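Side-chain contacts in methyl-coenzyme M reductase gamma subunit (Methermicoccus shengliensis DSM 18856, PDB 7NKG), which forms the gamma subunit of methyl-coenzyme M reductase, which probably releases methane from methyl-coenzyme M, and lines part of its factor 430 pocket: residues L37-G42 with V192-K197; L41-P46 with I83-W88. All blocks are in the same frame, centred on the assembly; numbering follows the deposited sequence.

Both contacts start from one end of helix 34-41. Contact 1 uses its last turn, which rests on strand 193-201, an outermost strand, within this chain, of a three-stranded antiparallel sheet. Contact 2 uses the loop that leaves it, which runs onto strand 83-90, an inner strand of the four-stranded antiparallel sheet. L41 and G42 belong to both contacts, whose centres lie about 9 Å apart, and P46 of the loop touches A39 and R196 of contact 1. Along the chain the order is 37-42, 41-46, 83-88, 192-197. The helix end thus joins two sheets, and strand 83-90 carries Y85, its side chain about 9 Å from factor 430.

Contact 1. Residues L37-G42 with V192-K197; sequences LTAILG and VPLDRK
L194 and, at the corner in the chain, R196 reach toward the last turn of helix 34-41, and A39 meets both. The methyl of A39 lies over one face of the R196 guanidinium group, with A39 CB 3.8 Å from R196 NE and equally near the CD before it. R196 CG stands between the backbone N and the carbonyl carbon (chi1 69°), and a bend at chi3 (68°) swings the end of the chain across the helix, past A39, where its NH1 makes a salt bridge with D36, one turn earlier.

L194 brings its forked end against the same turn. Its CD2 presses on the backbone, 3.4 Å from A39 O, while CD1 leans on the branch methyl of I40, 4.0 Å from I40 CG2. The two side chains cross obliquely, and the long arm of I40 runs away from the strand. P46 also packs against both A39 and R196.

This is a helix end laid beside the corner in strand 193-201 by small and branched apolar groups. Between the two segments the contact is van der Waals packing, to which the arginine lends its aliphatic and flat parts; its charge is met by D36 of the same helix, just outside the contact.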
ATOM      1  N   LEU C  37       9.769  51.460  -2.551  1.00 22.56           N
ATOM      2  CA  LEU C  37       8.939  50.263  -2.755  1.00 22.89           C
ATOM      3  C   LEU C  37       9.826  49.057  -3.073  1.00 22.62           C
ATOM      4  O   LEU C  37       9.642  47.972  -2.511  1.00 22.40           O
ATOM      5  CB  LEU C  37       7.915  50.467  -3.872  1.00 24.04           C
ATOM      6  CG  LEU C  37       7.016  49.239  -4.188  1.00 26.03           C
ATOM      7  CD1 LEU C  37       6.163  48.811  -2.985  1.00 25.82           C
ATOM      8  CD2 LEU C  37       6.105  49.536  -5.356  1.00 27.78           C
ATOM      9  N   THR C  38      10.827  49.253  -3.951  1.00 23.00           N
ATOM     10  CA  THR C  38      11.737  48.159  -4.309  1.00 23.33           C
ATOM     11  C   THR C  38      12.515  47.690  -3.088  1.00 23.19           C
ATOM     12  O   THR C  38      12.689  46.484  -2.896  1.00 23.00           O
ATOM     13  CB  THR C  38      12.681  48.615  -5.411  1.00 24.97           C
ATOM     14  OG1 THR C  38      11.894  49.026  -6.533  1.00 25.43           O
ATOM     15  CG2 THR C  38      13.631  47.525  -5.863  1.00 25.35           C
ATOM     16  N   ALA C  39      12.968  48.637  -2.248  1.00 22.77           N
ATOM     17  CA  ALA C  39      13.728  48.284  -1.054  1.00 22.88           C
ATOM     18  C   ALA C  39      12.888  47.385  -0.108  1.00 22.63           C
ATOM     19  O   ALA C  39      13.380  46.344   0.334  1.00 23.06           O
ATOM     20  CB  ALA C  39      14.171  49.551  -0.317  1.00 23.35           C
ATOM     21  N   ILE C  40      11.634  47.775   0.193  1.00 21.96           N
ATOM     22  CA  ILE C  40      10.817  47.001   1.142  1.00 22.16           C
ATOM     23  C   ILE C  40      10.370  45.647   0.557  1.00 22.00           C
ATOM     24  O   ILE C  40      10.204  44.699   1.332  1.00 21.81           O
ATOM     25  CB  ILE C  40       9.633  47.816   1.743  1.00 22.51           C
ATOM     26  CG1 ILE C  40       8.611  48.219   0.645  1.00 23.29           C
ATOM     27  CG2 ILE C  40      10.208  49.055   2.469  1.00 23.05           C
ATOM     28  CD1 ILE C  40       7.391  48.985   1.095  1.00 23.64           C
ATOM     29  N   LEU C  41      10.263  45.512  -0.784  1.00 21.63           N
ATOM     30  CA  LEU C  41       9.920  44.192  -1.356  1.00 22.41           C
ATOM     31  C   LEU C  41      11.117  43.186  -1.293  1.00 23.00           C
ATOM     32  O   LEU C  41      10.881  41.984  -1.179  1.00 22.94           O
ATOM     33  CB  LEU C  41       9.329  44.331  -2.765  1.00 23.08           C
ATOM     34  CG  LEU C  41       8.071  45.216  -2.877  1.00 24.65           C
ATOM     35  CD1 LEU C  41       7.553  45.235  -4.295  1.00 25.44           C
ATOM     36  CD2 LEU C  41       6.935  44.750  -1.928  1.00 24.90           C
ATOM     37  N   GLY C  42      12.360  43.677  -1.281  1.00 22.57           N
ATOM     38  CA  GLY C  42      13.550  42.845  -1.118  1.00 22.95           C
ATOM     39  C   GLY C  42      13.914  41.889  -2.238  1.00 23.80           C
ATOM     40  O   GLY C  42      14.641  40.924  -1.992  1.00 24.91           O
ATOM     41  N   VAL C 192      15.015  41.320   6.385  1.00 24.39           N
ATOM     42  CA  VAL C 192      16.420  41.687   6.204  1.00 25.08           C
ATOM     43  C   VAL C 192      16.554  43.176   6.476  1.00 26.09           C
ATOM     44  O   VAL C 192      15.912  43.962   5.770  1.00 25.44           O
ATOM     45  CB  VAL C 192      16.940  41.352   4.785  1.00 25.41           C
ATOM     46  CG1 VAL C 192      18.404  41.780   4.618  1.00 25.73           C
ATOM     47  CG2 VAL C 192      16.806  39.871   4.504  1.00 26.21           C
ATOM     48  N   PRO C 193      17.408  43.617   7.424  1.00 27.27           N
ATOM     49  CA  PRO C 193      17.565  45.066   7.637  1.00 27.64           C
ATOM     50  C   PRO C 193      17.926  45.831   6.381  1.00 27.68           C
ATOM     51  O   PRO C 193      18.743  45.353   5.591  1.00 28.14           O
ATOM     52  CB  PRO C 193      18.686  45.161   8.674  1.00 28.66           C
ATOM     53  CG  PRO C 193      18.662  43.854   9.374  1.00 29.05           C
ATOM     54  CD  PRO C 193      18.247  42.839   8.363  1.00 27.43           C
ATOM     55  N   LEU C 194      17.272  46.976   6.165  1.00 27.38           N
ATOM     56  CA  LEU C 194      17.561  47.846   5.035  1.00 28.14           C
ATOM     57  C   LEU C 194      18.615  48.867   5.436  1.00 29.98           C
ATOM     58  O   LEU C 194      18.754  49.182   6.628  1.00 30.24           O
ATOM     59  CB  LEU C 194      16.309  48.615   4.618  1.00 27.74           C
ATOM     60  CG  LEU C 194      15.111  47.809   4.137  1.00 28.72           C
ATOM     61  CD1 LEU C 194      13.961  48.723   3.855  1.00 28.98           C
ATOM     62  CD2 LEU C 194      15.441  47.043   2.896  1.00 28.92           C
ATOM     63  N   ASP C 195      19.311  49.434   4.437  1.00 30.46           N
ATOM     64  CA  ASP C 195      20.253  50.526   4.706  1.00 31.55           C
ATOM     65  C   ASP C 195      19.529  51.901   4.667  1.00 31.42           C
ATOM     66  O   ASP C 195      20.178  52.945   4.542  1.00 31.96           O
ATOM     67  CB  ASP C 195      21.453  50.472   3.745  1.00 34.65           C
ATOM     68  CG  ASP C 195      21.168  50.648   2.268  1.00 42.09           C
ATOM     69  OD1 ASP C 195      19.983  50.778   1.901  1.00 43.33           O
ATOM     70  OD2 ASP C 195      22.134  50.630   1.475  1.00 45.87           O
ATOM     71  N   ARG C 196      18.189  51.904   4.842  1.00 30.81           N
ATOM     72  CA  ARG C 196      17.365  53.100   4.823  1.00 30.75           C
ATOM     73  C   ARG C 196      16.149  52.914   5.743  1.00 30.63           C
ATOM     74  O   ARG C 196      15.794  51.788   6.120  1.00 31.06           O
ATOM     75  CB  ARG C 196      16.870  53.359   3.377  1.00 31.51           C
ATOM     76  CG  ARG C 196      15.839  52.312   2.872  1.00 33.03           C
ATOM     77  CD  ARG C 196      15.314  52.646   1.502  1.00 34.53           C
ATOM     78  NE  ARG C 196      16.348  52.505   0.474  1.00 35.70           N
ATOM     79  CZ  ARG C 196      16.373  53.155  -0.689  1.00 36.61           C
ATOM     80  NH1 ARG C 196      15.400  54.004  -1.011  1.00 34.86           N
ATOM     81  NH2 ARG C 196      17.366  52.955  -1.546  1.00 37.46           N
ATOM     82  N   LYS C 197      15.496  54.021   6.052  1.00 30.06           N
ATOM     83  CA  LYS C 197      14.247  54.039   6.787  1.00 30.07           C
ATOM     84  C   LYS C 197      13.195  54.445   5.760  1.00 28.70           C
ATOM     85  O   LYS C 197      13.392  55.439   5.045  1.00 28.88           O
ATOM     86  CB  LYS C 197      14.288  55.071   7.929  1.00 33.18           C
ATOM     87  CG  LYS C 197      14.982  54.557   9.167  1.00 39.28           C
ATOM     88  CD  LYS C 197      15.113  55.596  10.278  1.00 45.53           C
ATOM     89  CE  LYS C 197      13.892  56.482  10.591  1.00 50.81           C
ATOM     90  NZ  LYS C 197      13.853  56.996  11.994  1.00 54.13           N
TER

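Contact 2. Residues L41-P46 with I83-W88; sequences LGHRAP and IRYVQW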
ATOM      1  N   LEU C  41      10.263  45.512  -0.784  1.00 21.63           N
ATOM      2  CA  LEU C  41       9.920  44.192  -1.356  1.00 22.41           C
ATOM      3  C   LEU C  41      11.117  43.186  -1.293  1.00 23.00           C
ATOM      4  O   LEU C  41      10.881  41.984  -1.179  1.00 22.94           O
ATOM      5  CB  LEU C  41       9.329  44.331  -2.765  1.00 23.08           C
ATOM      6  CG  LEU C  41       8.071  45.216  -2.877  1.00 24.65           C
ATOM      7  CD1 LEU C  41       7.553  45.235  -4.295  1.00 25.44           C
ATOM      8  CD2 LEU C  41       6.935  44.750  -1.928  1.00 24.90           C
ATOM      9  N   GLY C  42      12.360  43.677  -1.281  1.00 22.57           N
ATOM     10  CA  GLY C  42      13.550  42.845  -1.118  1.00 22.95           C
ATOM     11  C   GLY C  42      13.914  41.889  -2.238  1.00 23.80           C
ATOM     12  O   GLY C  42      14.641  40.924  -1.992  1.00 24.91           O
ATOM     13  N   HIS C  43      13.474  42.162  -3.471  1.00 22.50           N
ATOM     14  CA  HIS C  43      13.755  41.275  -4.611  1.00 22.62           C
ATOM     15  C   HIS C  43      15.026  41.659  -5.360  1.00 23.03           C
ATOM     16  O   HIS C  43      15.652  40.796  -5.983  1.00 23.11           O
ATOM     17  CB  HIS C  43      12.577  41.292  -5.583  1.00 22.56           C
ATOM     18  CG  HIS C  43      11.282  40.914  -4.935  1.00 22.72           C
ATOM     19  ND1 HIS C  43      11.199  39.824  -4.085  1.00 23.59           N
ATOM     20  CD2 HIS C  43      10.060  41.484  -5.037  1.00 23.37           C
ATOM     21  CE1 HIS C  43       9.941  39.782  -3.679  1.00 23.94           C
ATOM     22  NE2 HIS C  43       9.211  40.737  -4.247  1.00 23.92           N
ATOM     23  N   ARG C  44      15.366  42.947  -5.366  1.00 23.17           N
ATOM     24  CA  ARG C  44      16.564  43.439  -6.059  1.00 24.90           C
ATOM     25  C   ARG C  44      16.993  44.784  -5.457  1.00 26.59           C
ATOM     26  O   ARG C  44      16.216  45.409  -4.720  1.00 26.73           O
ATOM     27  CB  ARG C  44      16.316  43.575  -7.587  1.00 25.36           C
ATOM     28  CG  ARG C  44      15.402  44.733  -7.946  1.00 26.09           C
ATOM     29  CD  ARG C  44      15.105  44.838  -9.429  1.00 28.60           C
ATOM     30  NE  ARG C  44      14.678  46.189  -9.784  1.00 30.68           N
ATOM     31  CZ  ARG C  44      13.486  46.711  -9.512  1.00 32.19           C
ATOM     32  NH1 ARG C  44      12.561  45.987  -8.892  1.00 31.63           N
ATOM     33  NH2 ARG C  44      13.209  47.964  -9.860  1.00 32.87           N
ATOM     34  N   ALA C  45      18.213  45.251  -5.791  1.00 27.82           N
ATOM     35  CA  ALA C  45      18.699  46.516  -5.260  1.00 28.89           C
ATOM     36  C   ALA C  45      17.837  47.687  -5.760  1.00 29.59           C
ATOM     37  O   ALA C  45      17.548  47.730  -6.956  1.00 29.16           O
ATOM     38  CB  ALA C  45      20.140  46.731  -5.689  1.00 29.07           C
ATOM     39  N   PRO C  46      17.417  48.648  -4.903  1.00 30.45           N
ATOM     40  CA  PRO C  46      16.641  49.795  -5.419  1.00 31.00           C
ATOM     41  C   PRO C  46      17.377  50.547  -6.531  1.00 31.57           C
ATOM     42  O   PRO C  46      18.593  50.728  -6.448  1.00 31.02           O
ATOM     43  CB  PRO C  46      16.447  50.686  -4.186  1.00 31.70           C
ATOM     44  CG  PRO C  46      16.617  49.772  -3.041  1.00 32.18           C
ATOM     45  CD  PRO C  46      17.638  48.769  -3.451  1.00 30.42           C
ATOM     46  N   ILE C  83       9.362  35.921 -11.625  1.00 21.85           N
ATOM     47  CA  ILE C  83       8.118  35.988 -10.863  1.00 21.20           C
ATOM     48  C   ILE C  83       8.512  36.368  -9.432  1.00 21.31           C
ATOM     49  O   ILE C  83       9.247  35.618  -8.780  1.00 21.90           O
ATOM     50  CB  ILE C  83       7.336  34.642 -10.883  1.00 20.85           C
ATOM     51  CG1 ILE C  83       6.944  34.226 -12.332  1.00 21.53           C
ATOM     52  CG2 ILE C  83       6.093  34.703  -9.953  1.00 20.23           C
ATOM     53  CD1 ILE C  83       5.958  35.178 -13.079  1.00 22.50           C
ATOM     54  N   ARG C  84       7.965  37.478  -8.931  1.00 20.58           N
ATOM     55  CA  ARG C  84       8.190  37.952  -7.560  1.00 20.30           C
ATOM     56  C   ARG C  84       6.860  38.171  -6.838  1.00 20.00           C
ATOM     57  O   ARG C  84       5.811  38.055  -7.457  1.00 19.90           O
ATOM     58  CB  ARG C  84       9.037  39.240  -7.575  1.00 22.03           C
ATOM     59  CG  ARG C  84      10.415  39.062  -8.177  1.00 24.70           C
ATOM     60  CD  ARG C  84      11.263  38.009  -7.494  1.00 28.84           C
ATOM     61  NE  ARG C  84      12.651  38.150  -7.924  1.00 35.00           N
ATOM     62  CZ  ARG C  84      13.601  37.238  -7.758  1.00 39.54           C
ATOM     63  NH1 ARG C  84      14.840  37.481  -8.175  1.00 40.46           N
ATOM     64  NH2 ARG C  84      13.333  36.091  -7.145  1.00 40.10           N
ATOM     65  N   TYR C  85       6.901  38.532  -5.546  1.00 19.52           N
ATOM     66  CA  TYR C  85       5.679  38.618  -4.763  1.00 20.01           C
ATOM     67  C   TYR C  85       5.561  39.848  -3.858  1.00 19.23           C
ATOM     68  O   TYR C  85       6.559  40.489  -3.518  1.00 18.39           O
ATOM     69  CB  TYR C  85       5.583  37.338  -3.937  1.00 21.14           C
ATOM     70  CG  TYR C  85       6.555  37.339  -2.791  1.00 23.88           C
ATOM     71  CD1 TYR C  85       7.865  36.925  -2.967  1.00 25.05           C
ATOM     72  CD2 TYR C  85       6.192  37.836  -1.554  1.00 26.11           C
ATOM     73  CE1 TYR C  85       8.806  37.081  -1.962  1.00 27.59           C
ATOM     74  CE2 TYR C  85       7.107  37.949  -0.533  1.00 27.88           C
ATOM     75  CZ  TYR C  85       8.432  37.663  -0.765  1.00 28.88           C
ATOM     76  OH  TYR C  85       9.280  37.717   0.307  1.00 31.29           O
ATOM     77  N   VAL C  86       4.310  40.124  -3.444  1.00 18.66           N
ATOM     78  CA  VAL C  86       3.944  41.162  -2.484  1.00 19.06           C
ATOM     79  C   VAL C  86       3.006  40.439  -1.513  1.00 18.57           C
ATOM     80  O   VAL C  86       1.971  39.938  -1.959  1.00 18.23           O
ATOM     81  CB  VAL C  86       3.231  42.357  -3.163  1.00 20.27           C
ATOM     82  CG1 VAL C  86       2.674  43.326  -2.121  1.00 21.41           C
ATOM     83  CG2 VAL C  86       4.181  43.082  -4.115  1.00 20.95           C
ATOM     84  N   GLN C  87       3.382  40.314  -0.231  1.00 18.34           N
ATOM     85  CA  GLN C  87       2.550  39.608   0.743  1.00 17.32           C
ATOM     86  C   GLN C  87       2.198  40.524   1.900  1.00 17.28           C
ATOM     87  O   GLN C  87       3.090  41.132   2.490  1.00 17.44           O
ATOM     88  CB  GLN C  87       3.231  38.332   1.250  1.00 16.92           C
ATOM     89  CG  GLN C  87       2.375  37.565   2.249  1.00 18.73           C
ATOM     90  CD  GLN C  87       2.797  36.128   2.356  1.00 20.51           C
ATOM     91  OE1 GLN C  87       2.363  35.277   1.575  1.00 20.95           O
ATOM     92  NE2 GLN C  87       3.664  35.812   3.321  1.00 20.49           N
ATOM     93  N   TRP C  88       0.901  40.570   2.253  1.00 17.36           N
ATOM     94  CA  TRP C  88       0.353  41.419   3.304  1.00 18.42           C
ATOM     95  C   TRP C  88      -0.300  40.620   4.426  1.00 18.37           C
ATOM     96  O   TRP C  88      -0.945  39.609   4.163  1.00 18.48           O
ATOM     97  CB  TRP C  88      -0.743  42.318   2.714  1.00 18.71           C
ATOM     98  CG  TRP C  88      -0.212  43.544   2.036  1.00 19.40           C
ATOM     99  CD1 TRP C  88      -0.058  43.745   0.696  1.00 19.96           C
ATOM    100  CD2 TRP C  88       0.251  44.736   2.681  1.00 19.34           C
ATOM    101  NE1 TRP C  88       0.488  44.988   0.465  1.00 20.08           N
ATOM    102  CE2 TRP C  88       0.678  45.623   1.670  1.00 19.78           C
ATOM    103  CE3 TRP C  88       0.330  45.149   4.020  1.00 19.93           C
ATOM    104  CZ2 TRP C  88       1.177  46.895   1.955  1.00 20.73           C
ATOM    105  CZ3 TRP C  88       0.854  46.394   4.302  1.00 20.55           C
ATOM    106  CH2 TRP C  88       1.261  47.259   3.275  1.00 20.68           C
TER
HETATM  107  O   HOH W   1      14.310  40.306  -8.813  1.00 30.22           O
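Y85 O accepts two hydrogen bonds, one from H43 NE2 across the contact and one from the side-chain amide of Q189 in a nearby loop. The histidine bond is short, 2.8 Å from H43 NE2 to Y85 O with an angle of 155° at the hydrogen; it lies in the imidazole plane and meets a lone pair of the carbonyl in the carbonyl plane. With H43 CG anti to its carbonyl carbon (chi1 -56°), the ring is directed from the loop onto the strand.

Both faces of the imidazole are covered. R84 CB sits over one as a CH-pi contact, 3.7 Å from the ring centroid, and L41 O lies above the centre of the other at 3.5 Å from the plane. The edge of H43 also points at the face of the Y85 ring in an offset edge-to-face pair, planes 70° apart, with H43 CE1 3.4 Å from Y85 CE1. With an alanine here, Y85 O would probably lose one of its two donors and a gap would open between R84 and L41.

The R84 chain runs antiparallel to the histidine side chain, its guanidinium nearly parallel to the ring plane, and a water accepts from R84 NE and donates to H43 O. R84 NH2 is hydrogen-bonded to the backbone of another protein chain. Farther along, L41 CD2 packs on V86 CG2 at 3.9 Å.

Q189 also bonds L41 O and Q87 N, tying the helix end to the strand. With NE2 committed as a donor and R84 NE 4.4 Å from H43 ND1, a second proton on the ring would probably be disfavoured by the arginine; E128, which packs on both side chains, could offset this, although it is also salt-bridged to R44.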